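PDB 3LY0: dipeptidase AC. Metallo peptidase. MEROPS family M19 from Rhodobacter sphaeroides, which is probably a zinc-dependent dipeptidase of the membrane dipeptidase family that hydrolyses dipeptides, captured here with a phosphinate dipeptide mimic. Local coordinates for residues 188-193 with 219-224; 43-48 with 130-135. All coordinates share one frame; numbering follows the deposited sequence.

Overall arrangement
Interactions 1 and 2 lie on opposite sides of the chain's centre, their own centres 35 Å apart and their nearest atoms about 17 Å apart, so they do not touch. Along the chain they follow in series: 43-48 and 130-135 meet first, then 188-193 and 219-224. Between them sits the two-zinc centre, bridged by E139, with the phosphinate inhibitor bound. Interaction 2 packs a helix on strand 132-139, the strand that reaches E139, and the M45 side chain is about 14 Å from a zinc ion. Interaction 1 joins a loop and helix start to helix 215-224, with the L190 side chain about 11 Å from that of the zinc ligand H212.

Interaction 1 (188-193 with 219-224); sequences EGLTEA and DDVARL
L190 lies over the CB of D220, its CG and CD1 each 3.7 Å from that methylene, while the two side chains run past each other in opposite directions. L190 CD1 also meets V221 CG2, at 4.0 Å, so one branched leucine packs beside two successive helical residues. D220 holds CG beside its own backbone N (chi1 -73°), which presents its carboxylate to the loop. There D220 OD2 accepts the N-H of L190 at 2.8 Å, nearly head-on to its C-O bond, and a water donates to L190 O and, weakly, to the same OD2. D220 OD1 takes an end-on salt bridge from R223: NH1 approaches on the anti lone pair, NH2 from above the carboxylate plane. Replacing D220 by alanine removes both oxygens and would probably leave the L190 N-H without this acceptor and R223 without its salt-bridge mate. Glycine suits position 189, since a CB there would clash with D220 OD2. In this TIM-barrel fold the contact ties the loop entering helix 192-204, whose N-cap is T191, to helix 215-224. L190, V221 and L224 all pack on V198 of helix 192-204, while D219 and A222 touch M253 of helix 248-256.

Interaction 2 (43-48 with 130-135); sequences PRMKEG and GIVSGI
M45 and V132 meet with their side chains at about a right angle: the thioether sulfur SD of M45 comes to 4.0 Å from CG1 of V132. Both side chains leave their backbones toward the other segment. The methionine is extended at chi2 (173°), which carries its sulfur from the helix across to the strand. A long, unbranched, apolar chain suits this buried place, where the CA atoms of M45 and V132 are still 8.2 Å apart.

K46 approaches the same valine differently. The lysine stem and the valine lie alongside each other, running in opposite senses, with CD of K46 3.9 Å from CG2 of V132. The two methyls of V132 are thus shared out, CG1 to the methionine and CG2 to the lysine. Bends at chi2 and chi3 fold the lysine so that its ammonium reaches the loop ahead of the strand, where K46 NZ donates to G130 O at 2.9 Å from above the carbonyl plane. Lysine suits this exposed place because its aliphatic stem can lie along the valine while its charged end binds a carbonyl.

This is helix-on-sheet packing in the TIM-barrel fold of the M19 family. Strand 132-139 runs parallel to its neighbours 50-57 and 114-116, V132 pairing through its backbone with R113 and K115, and helix 42-48 leads into strand 50-57. F50 of that strand touches both M45 and V132, adding an aromatic partner to the apolar layer.

The turn that offers its carbonyl to K46 closes helix 120-129. G130 ends this helix in a Schellman motif with positive phi (67°), a conformation that favours glycine.

Interaction 1 (188-193 with 219-224)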
loop_
_atom_site.group_PDB
_atom_site.type_symbol
_atom_site.label_atom_id
_atom_site.label_comp_id
_atom_site.label_asym_id
_atom_site.label_seq_id
_atom_site.Cartn_x
_atom_site.Cartn_y
_atom_site.Cartn_z
ATOM N N GLU A 188 -19.301 4.863 9.258
ATOM C CA GLU A 188 -20.230 4.906 8.139
ATOM C C GLU A 188 -19.586 4.512 6.816
ATOM O O GLU A 188 -18.364 4.566 6.663
ATOM C CB GLU A 188 -20.830 6.307 8.003
ATOM C CG GLU A 188 -21.626 6.765 9.211
ATOM C CD GLU A 188 -22.142 8.187 9.066
ATOM O OE1 GLU A 188 -22.835 8.661 9.991
ATOM O OE2 GLU A 188 -21.858 8.833 8.029
ATOM N N GLY A 189 -20.419 4.117 5.861
ATOM C CA GLY A 189 -19.943 3.740 4.547
ATOM C C GLY A 189 -19.661 4.916 3.631
ATOM O O GLY A 189 -19.475 6.047 4.089
ATOM N N LEU A 190 -19.615 4.632 2.336
ATOM C CA LEU A 190 -19.329 5.650 1.339
ATOM C C LEU A 190 -20.422 6.700 1.311
ATOM O O LEU A 190 -21.601 6.407 1.549
ATOM C CB LEU A 190 -19.218 5.037 -0.054
ATOM C CG LEU A 190 -18.088 4.028 -0.253
ATOM C CD1 LEU A 190 -18.046 3.589 -1.697
ATOM C CD2 LEU A 190 -16.748 4.622 0.196
ATOM N N THR A 191 -20.016 7.931 1.021
ATOM C CA THR A 191 -20.952 9.011 0.740
ATOM C C THR A 191 -21.409 8.901 -0.710
ATOM O O THR A 191 -20.913 8.070 -1.473
ATOM C CB THR A 191 -20.273 10.366 0.908
ATOM O OG1 THR A 191 -19.234 10.477 -0.077
ATOM C CG2 THR A 191 -19.679 10.529 2.299
ATOM N N GLU A 192 -22.352 9.752 -1.114
ATOM C CA GLU A 192 -22.798 9.738 -2.489
ATOM C C GLU A 192 -21.606 10.031 -3.410
ATOM O O GLU A 192 -21.447 9.403 -4.459
ATOM C CB GLU A 192 -23.938 10.746 -2.690
ATOM C CG GLU A 192 -24.699 10.556 -3.997
ATOM C CD GLU A 192 -24.098 11.344 -5.144
ATOM O OE1 GLU A 192 -23.378 12.330 -4.869
ATOM O OE2 GLU A 192 -24.356 10.986 -6.315
ATOM N N ALA A 193 -20.763 10.971 -2.991
ATOM C CA ALA A 193 -19.556 11.293 -3.753
ATOM C C ALA A 193 -18.631 10.079 -3.869
ATOM O O ALA A 193 -18.042 9.844 -4.926
ATOM C CB ALA A 193 -18.825 12.464 -3.123
ATOM N N ASP A 219 -17.856 -2.848 2.085
ATOM C CA ASP A 219 -19.055 -3.494 1.559
ATOM C C ASP A 219 -19.649 -2.722 0.377
ATOM O O ASP A 219 -20.133 -3.321 -0.582
ATOM C CB ASP A 219 -20.108 -3.663 2.657
ATOM C CG ASP A 219 -19.739 -4.733 3.672
ATOM O OD1 ASP A 219 -18.853 -5.566 3.385
ATOM O OD2 ASP A 219 -20.345 -4.743 4.761
ATOM N N ASP A 220 -19.616 -1.397 0.461
ATOM C CA ASP A 220 -20.103 -0.541 -0.616
ATOM C C ASP A 220 -19.290 -0.743 -1.892
ATOM O O ASP A 220 -19.842 -0.901 -2.979
ATOM C CB ASP A 220 -20.069 0.928 -0.188
ATOM C CG ASP A 220 -21.161 1.276 0.813
ATOM O OD1 ASP A 220 -22.168 0.529 0.905
ATOM O OD2 ASP A 220 -21.013 2.295 1.518
ATOM N N VAL A 221 -17.966 -0.768 -1.765
ATOM C CA VAL A 221 -17.135 -0.989 -2.938
ATOM C C VAL A 221 -17.375 -2.386 -3.510
ATOM O O VAL A 221 -17.470 -2.564 -4.724
ATOM C CB VAL A 221 -15.642 -0.781 -2.638
ATOM C CG1 VAL A 221 -14.819 -1.033 -3.896
ATOM C CG2 VAL A 221 -15.411 0.620 -2.107
ATOM N N ALA A 222 -17.488 -3.381 -2.629
ATOM C CA ALA A 222 -17.743 -4.743 -3.090
ATOM C C ALA A 222 -19.038 -4.835 -3.889
ATOM O O ALA A 222 -19.144 -5.615 -4.832
ATOM C CB ALA A 222 -17.784 -5.693 -1.911
ATOM N N ARG A 223 -20.024 -4.036 -3.495
ATOM C CA ARG A 223 -21.321 -4.041 -4.160
ATOM C C ARG A 223 -21.290 -3.262 -5.476
ATOM O O ARG A 223 -21.975 -3.621 -6.431
ATOM C CB ARG A 223 -22.377 -3.453 -3.223
ATOM C CG ARG A 223 -23.793 -3.471 -3.790
ATOM C CD ARG A 223 -24.804 -2.915 -2.791
ATOM N NE ARG A 223 -24.689 -1.467 -2.651
ATOM C CZ ARG A 223 -24.162 -0.852 -1.595
ATOM N NH1 ARG A 223 -23.702 -1.559 -0.570
ATOM N NH2 ARG A 223 -24.102 0.474 -1.568
ATOM N N LEU A 224 -20.474 -2.212 -5.525
ATOM C CA LEU A 224 -20.529 -1.245 -6.628
ATOM C C LEU A 224 -19.467 -1.400 -7.708
ATOM O O LEU A 224 -19.710 -1.076 -8.870
ATOM C CB LEU A 224 -20.462 0.180 -6.074
ATOM C CG LEU A 224 -21.648 0.573 -5.191
ATOM C CD1 LEU A 224 -21.375 1.860 -4.426
ATOM C CD2 LEU A 224 -22.917 0.682 -6.038
HETATM O O HOH W 1 -23.047 3.955 0.297
#

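Interaction 2 (43-48 with 130-135)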
loop_
_atom_site.group_PDB
_atom_site.type_symbol
_atom_site.label_atom_id
_atom_site.label_comp_id
_atom_site.label_asym_id
_atom_site.label_seq_id
_atom_site.Cartn_x
_atom_site.Cartn_y
_atom_site.Cartn_z
ATOM N N PRO A 43 19.781 2.721 -4.874
ATOM C CA PRO A 43 20.800 1.680 -4.704
ATOM C C PRO A 43 20.305 0.489 -3.886
ATOM O O PRO A 43 20.557 -0.656 -4.282
ATOM C CB PRO A 43 21.934 2.413 -3.982
ATOM C CG PRO A 43 21.778 3.841 -4.404
ATOM C CD PRO A 43 20.270 4.044 -4.456
ATOM N N ARG A 44 19.617 0.730 -2.773
ATOM C CA ARG A 44 19.147 -0.393 -1.971
ATOM C C ARG A 44 18.062 -1.204 -2.679
ATOM O O ARG A 44 17.973 -2.417 -2.488
ATOM C CB ARG A 44 18.711 0.046 -0.576
ATOM C CG ARG A 44 19.875 0.381 0.345
ATOM C CD ARG A 44 19.406 0.628 1.769
ATOM N NE ARG A 44 18.581 1.830 1.855
ATOM C CZ ARG A 44 17.859 2.177 2.920
ATOM N NH1 ARG A 44 17.834 1.398 3.996
ATOM N NH2 ARG A 44 17.143 3.292 2.899
ATOM N N MET A 45 17.229 -0.541 -3.485
ATOM C CA MET A 45 16.266 -1.277 -4.303
ATOM C C MET A 45 16.976 -2.306 -5.168
ATOM O O MET A 45 16.539 -3.450 -5.275
ATOM C CB MET A 45 15.472 -0.331 -5.218
ATOM C CG MET A 45 14.415 0.531 -4.518
ATOM S SD MET A 45 13.687 1.748 -5.694
ATOM C CE MET A 45 12.481 2.561 -4.596
ATOM N N LYS A 46 18.067 -1.896 -5.812
ATOM C CA LYS A 46 18.777 -2.830 -6.685
ATOM C C LYS A 46 19.394 -3.975 -5.883
ATOM O O LYS A 46 19.358 -5.120 -6.317
ATOM C CB LYS A 46 19.844 -2.124 -7.527
ATOM C CG LYS A 46 19.324 -0.936 -8.323
ATOM C CD LYS A 46 18.102 -1.297 -9.163
ATOM C CE LYS A 46 18.442 -2.279 -10.274
ATOM N NZ LYS A 46 17.271 -2.487 -11.179
ATOM N N GLU A 47 19.934 -3.673 -4.708
ATOM C CA GLU A 47 20.546 -4.719 -3.883
ATOM C C GLU A 47 19.523 -5.723 -3.360
ATOM O O GLU A 47 19.817 -6.908 -3.226
ATOM C CB GLU A 47 21.335 -4.123 -2.711
ATOM C CG GLU A 47 22.495 -3.221 -3.127
ATOM C CD GLU A 47 23.410 -3.872 -4.164
ATOM O OE1 GLU A 47 23.738 -5.066 -4.026
ATOM O OE2 GLU A 47 23.796 -3.186 -5.126
ATOM N N GLY A 48 18.316 -5.249 -3.064
ATOM C CA GLY A 48 17.301 -6.095 -2.463
ATOM C C GLY A 48 16.399 -6.814 -3.444
ATOM O O GLY A 48 15.577 -7.631 -3.025
ATOM N N GLY A 130 14.903 -5.103 -16.203
ATOM C CA GLY A 130 15.545 -4.740 -14.950
ATOM C C GLY A 130 15.500 -3.249 -14.633
ATOM O O GLY A 130 16.375 -2.728 -13.940
ATOM N N ILE A 131 14.488 -2.557 -15.150
ATOM C CA ILE A 131 14.268 -1.149 -14.830
ATOM C C ILE A 131 13.233 -1.087 -13.709
ATOM O O ILE A 131 12.206 -1.751 -13.779
ATOM C CB ILE A 131 13.721 -0.387 -16.050
ATOM C CG1 ILE A 131 14.697 -0.491 -17.230
ATOM C CG2 ILE A 131 13.407 1.061 -15.686
ATOM C CD1 ILE A 131 14.130 0.039 -18.534
ATOM N N VAL A 132 13.505 -0.322 -12.658
ATOM C CA VAL A 132 12.559 -0.255 -11.543
ATOM C C VAL A 132 11.284 0.458 -11.995
ATOM O O VAL A 132 11.344 1.541 -12.591
ATOM C CB VAL A 132 13.167 0.465 -10.323
ATOM C CG1 VAL A 132 12.133 0.580 -9.206
ATOM C CG2 VAL A 132 14.390 -0.294 -9.813
ATOM N N SER A 133 10.140 -0.168 -11.737
ATOM C CA SER A 133 8.857 0.399 -12.138
ATOM C C SER A 133 8.165 1.105 -10.976
ATOM O O SER A 133 8.332 0.743 -9.804
ATOM C CB SER A 133 7.946 -0.685 -12.715
ATOM O OG SER A 133 7.773 -1.748 -11.785
ATOM N N GLY A 134 7.379 2.119 -11.316
ATOM C CA GLY A 134 6.593 2.824 -10.320
ATOM C C GLY A 134 5.183 3.055 -10.805
ATOM O O GLY A 134 4.985 3.492 -11.935
ATOM N N ILE A 135 4.204 2.774 -9.952
ATOM C CA ILE A 135 2.818 3.145 -10.220
ATOM C C ILE A 135 2.457 4.324 -9.324
ATOM O O ILE A 135 2.635 4.261 -8.105
ATOM C CB ILE A 135 1.855 1.978 -9.938
ATOM C CG1 ILE A 135 2.180 0.777 -10.831
ATOM C CG2 ILE A 135 0.394 2.418 -10.118
ATOM C CD1 ILE A 135 1.362 -0.458 -10.516
#